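Local coordinates for protein beta carbonic anhydrase (Burkholderia pseudomallei, PDB 6YJN) that probably catalyses the reversible hydration of carbon dioxide to hydrogencarbonate and a proton, using one bound zinc ion in each subunit, at residues A[71-76]-A[125-130]. Sequence-based numbering, arbitrary orientation.
Sequences ANVVVH and HHVQDV
In this beta-class carbonic anhydrase, the loop that leads from strand 64-69 of the central sheet to helix 79-92 runs past helix 120-133, and residues 71-76 meet residues 125-130 through side chains alone. No hydrogen bond crosses between them; the closest pair of CA atoms, Val-73 CA and His-126 CA, is 7.2 Å apart, a separation bridged by side chains. Alternation along the extended part of the loop supplies these contacts: Val-73 and Val-75 reach the helix, whereas Val-74 points away, its backbone N and O hydrogen-bonded to the side-chain amides of Gln-159 (OE1) and Asn-162 (ND2) of helix 145-165.

The aliphatic part centres on Val-127. Its CG2, anti to the carbonyl carbon, rests against two methyls, 3.9 Å from Ala-71 CB and equally far from Val-73 CG2. This end of the contact lies beside the zinc site: the side chain of Ala-71 is about 6 Å from the zinc ion and about 5 Å from the side chains of the zinc ligands Cys-46 and Cys-105. The other branch of Val-73, CG1 (anti to the backbone N, chi1 -178°), turns to the helix one residue earlier and meets His-126 CB at 3.5 Å.

The aromatic part is a CH-pi contact. Val-75 CG2 sits over one face of the His-126 imidazole, 3.6 Å from the ring centroid and 21° off the normal. NE2 of that ring is hydrogen-bonded to Thr-77 OG1 of the second subunit, and His-76 NE2 of that subunit is hydrogen-bonded to Asp-129 OD2, so the helix side of the contact is part of a subunit interface. The methyl is displaced from the ring centre toward this bonded nitrogen, with Val-75 CG2 3.3 Å from His-126 NE2.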
loop_
_atom_site.group_PDB
_atom_site.type_symbol
_atom_site.label_atom_id
_atom_site.label_comp_id
_atom_site.label_asym_id
_atom_site.label_seq_id
_atom_site.Cartn_x
_atom_site.Cartn_y
_atom_site.Cartn_z
ATOM N N ALA A 71 14.147 -1.863 -7.141
ATOM C CA ALA A 71 15.200 -1.137 -6.445
ATOM C C ALA A 71 15.282 -1.547 -4.980
ATOM O O ALA A 71 15.844 -0.807 -4.168
ATOM C CB ALA A 71 15.032 0.353 -6.595
ATOM N N ASN A 72 14.738 -2.728 -4.651
ATOM C CA ASN A 72 14.853 -3.249 -3.295
ATOM C C ASN A 72 14.560 -2.134 -2.289
ATOM O O ASN A 72 15.399 -1.778 -1.473
ATOM C CB ASN A 72 16.221 -3.891 -3.037
ATOM C CG ASN A 72 17.392 -3.005 -3.418
ATOM O OD1 ASN A 72 17.986 -3.192 -4.480
ATOM N ND2 ASN A 72 17.721 -2.032 -2.578
ATOM N N VAL A 73 13.355 -1.570 -2.374
ATOM C CA VAL A 73 12.933 -0.481 -1.517
ATOM C C VAL A 73 12.067 -1.082 -0.415
ATOM O O VAL A 73 11.169 -1.887 -0.684
ATOM C CB VAL A 73 12.135 0.557 -2.339
ATOM C CG1 VAL A 73 11.706 1.761 -1.521
ATOM C CG2 VAL A 73 12.861 0.999 -3.602
ATOM N N VAL A 74 12.343 -0.674 0.825
ATOM C CA VAL A 74 11.482 -1.005 1.949
ATOM C C VAL A 74 10.748 0.266 2.366
ATOM O O VAL A 74 11.352 1.141 2.987
ATOM C CB VAL A 74 12.286 -1.620 3.116
ATOM C CG1 VAL A 74 11.457 -1.797 4.375
ATOM C CG2 VAL A 74 12.946 -2.934 2.726
ATOM N N VAL A 75 9.464 0.363 1.985
ATOM C CA VAL A 75 8.590 1.441 2.430
ATOM C C VAL A 75 8.038 1.104 3.821
ATOM O O VAL A 75 7.602 -0.023 4.077
ATOM C CB VAL A 75 7.476 1.745 1.409
ATOM C CG1 VAL A 75 6.525 2.828 1.879
ATOM C CG2 VAL A 75 8.033 2.110 0.052
ATOM N N HIS A 76 8.101 2.097 4.721
ATOM C CA HIS A 76 7.617 1.992 6.085
ATOM C C HIS A 76 6.235 1.346 6.097
ATOM O O HIS A 76 5.887 0.618 7.024
ATOM C CB HIS A 76 7.479 3.398 6.670
ATOM C CG HIS A 76 8.768 4.081 6.941
ATOM N ND1 HIS A 76 9.846 3.428 7.495
ATOM C CD2 HIS A 76 9.138 5.374 6.801
ATOM C CE1 HIS A 76 10.841 4.289 7.649
ATOM N NE2 HIS A 76 10.429 5.499 7.235
ATOM N N HIS A 125 10.626 7.442 -6.276
ATOM C CA HIS A 125 10.764 8.638 -5.472
ATOM C C HIS A 125 11.474 8.288 -4.176
ATOM O O HIS A 125 12.304 9.060 -3.695
ATOM C CB HIS A 125 9.407 9.280 -5.215
ATOM C CG HIS A 125 8.947 10.123 -6.353
ATOM N ND1 HIS A 125 9.746 11.099 -6.912
ATOM C CD2 HIS A 125 7.772 10.157 -7.021
ATOM C CE1 HIS A 125 9.082 11.693 -7.889
ATOM N NE2 HIS A 125 7.858 11.137 -7.970
ATOM N N HIS A 126 11.149 7.099 -3.665
ATOM C CA HIS A 126 11.784 6.556 -2.480
ATOM C C HIS A 126 13.307 6.618 -2.604
ATOM O O HIS A 126 14.007 6.941 -1.643
ATOM C CB HIS A 126 11.240 5.156 -2.190
ATOM C CG HIS A 126 9.770 5.141 -1.914
ATOM N ND1 HIS A 126 9.189 5.896 -0.907
ATOM C CD2 HIS A 126 8.751 4.460 -2.497
ATOM C CE1 HIS A 126 7.882 5.675 -0.890
ATOM N NE2 HIS A 126 7.588 4.803 -1.856
ATOM N N VAL A 127 13.810 6.345 -3.809
ATOM C CA VAL A 127 15.236 6.268 -4.053
ATOM C C VAL A 127 15.772 7.674 -4.311
ATOM O O VAL A 127 16.868 8.029 -3.867
ATOM C CB VAL A 127 15.503 5.310 -5.222
ATOM C CG1 VAL A 127 16.921 5.417 -5.751
ATOM C CG2 VAL A 127 15.147 3.877 -4.846
ATOM N N GLN A 128 14.975 8.491 -5.001
ATOM C CA GLN A 128 15.326 9.896 -5.123
ATOM C C GLN A 128 15.524 10.504 -3.724
ATOM O O GLN A 128 16.322 11.431 -3.539
ATOM C CB GLN A 128 14.273 10.609 -5.975
ATOM C CG GLN A 128 14.443 10.389 -7.469
ATOM C CD GLN A 128 13.237 10.839 -8.258
ATOM O OE1 GLN A 128 12.441 10.039 -8.763
ATOM N NE2 GLN A 128 13.074 12.147 -8.350
ATOM N N ASP A 129 14.797 9.965 -2.734
ATOM C CA ASP A 129 14.813 10.521 -1.392
ATOM C C ASP A 129 16.197 10.285 -0.800
ATOM O O ASP A 129 16.792 11.172 -0.192
ATOM C CB ASP A 129 13.686 9.954 -0.526
ATOM C CG ASP A 129 12.309 10.551 -0.801
ATOM O OD1 ASP A 129 12.205 11.447 -1.666
ATOM O OD2 ASP A 129 11.344 10.110 -0.151
ATOM N N VAL A 130 16.715 9.080 -1.026
ATOM C CA VAL A 130 18.051 8.762 -0.570
ATOM C C VAL A 130 19.042 9.692 -1.267
ATOM O O VAL A 130 20.019 10.111 -0.651
ATOM C CB VAL A 130 18.403 7.282 -0.812
ATOM C CG1 VAL A 130 19.790 6.943 -0.275
ATOM C CG2 VAL A 130 17.363 6.342 -0.228
#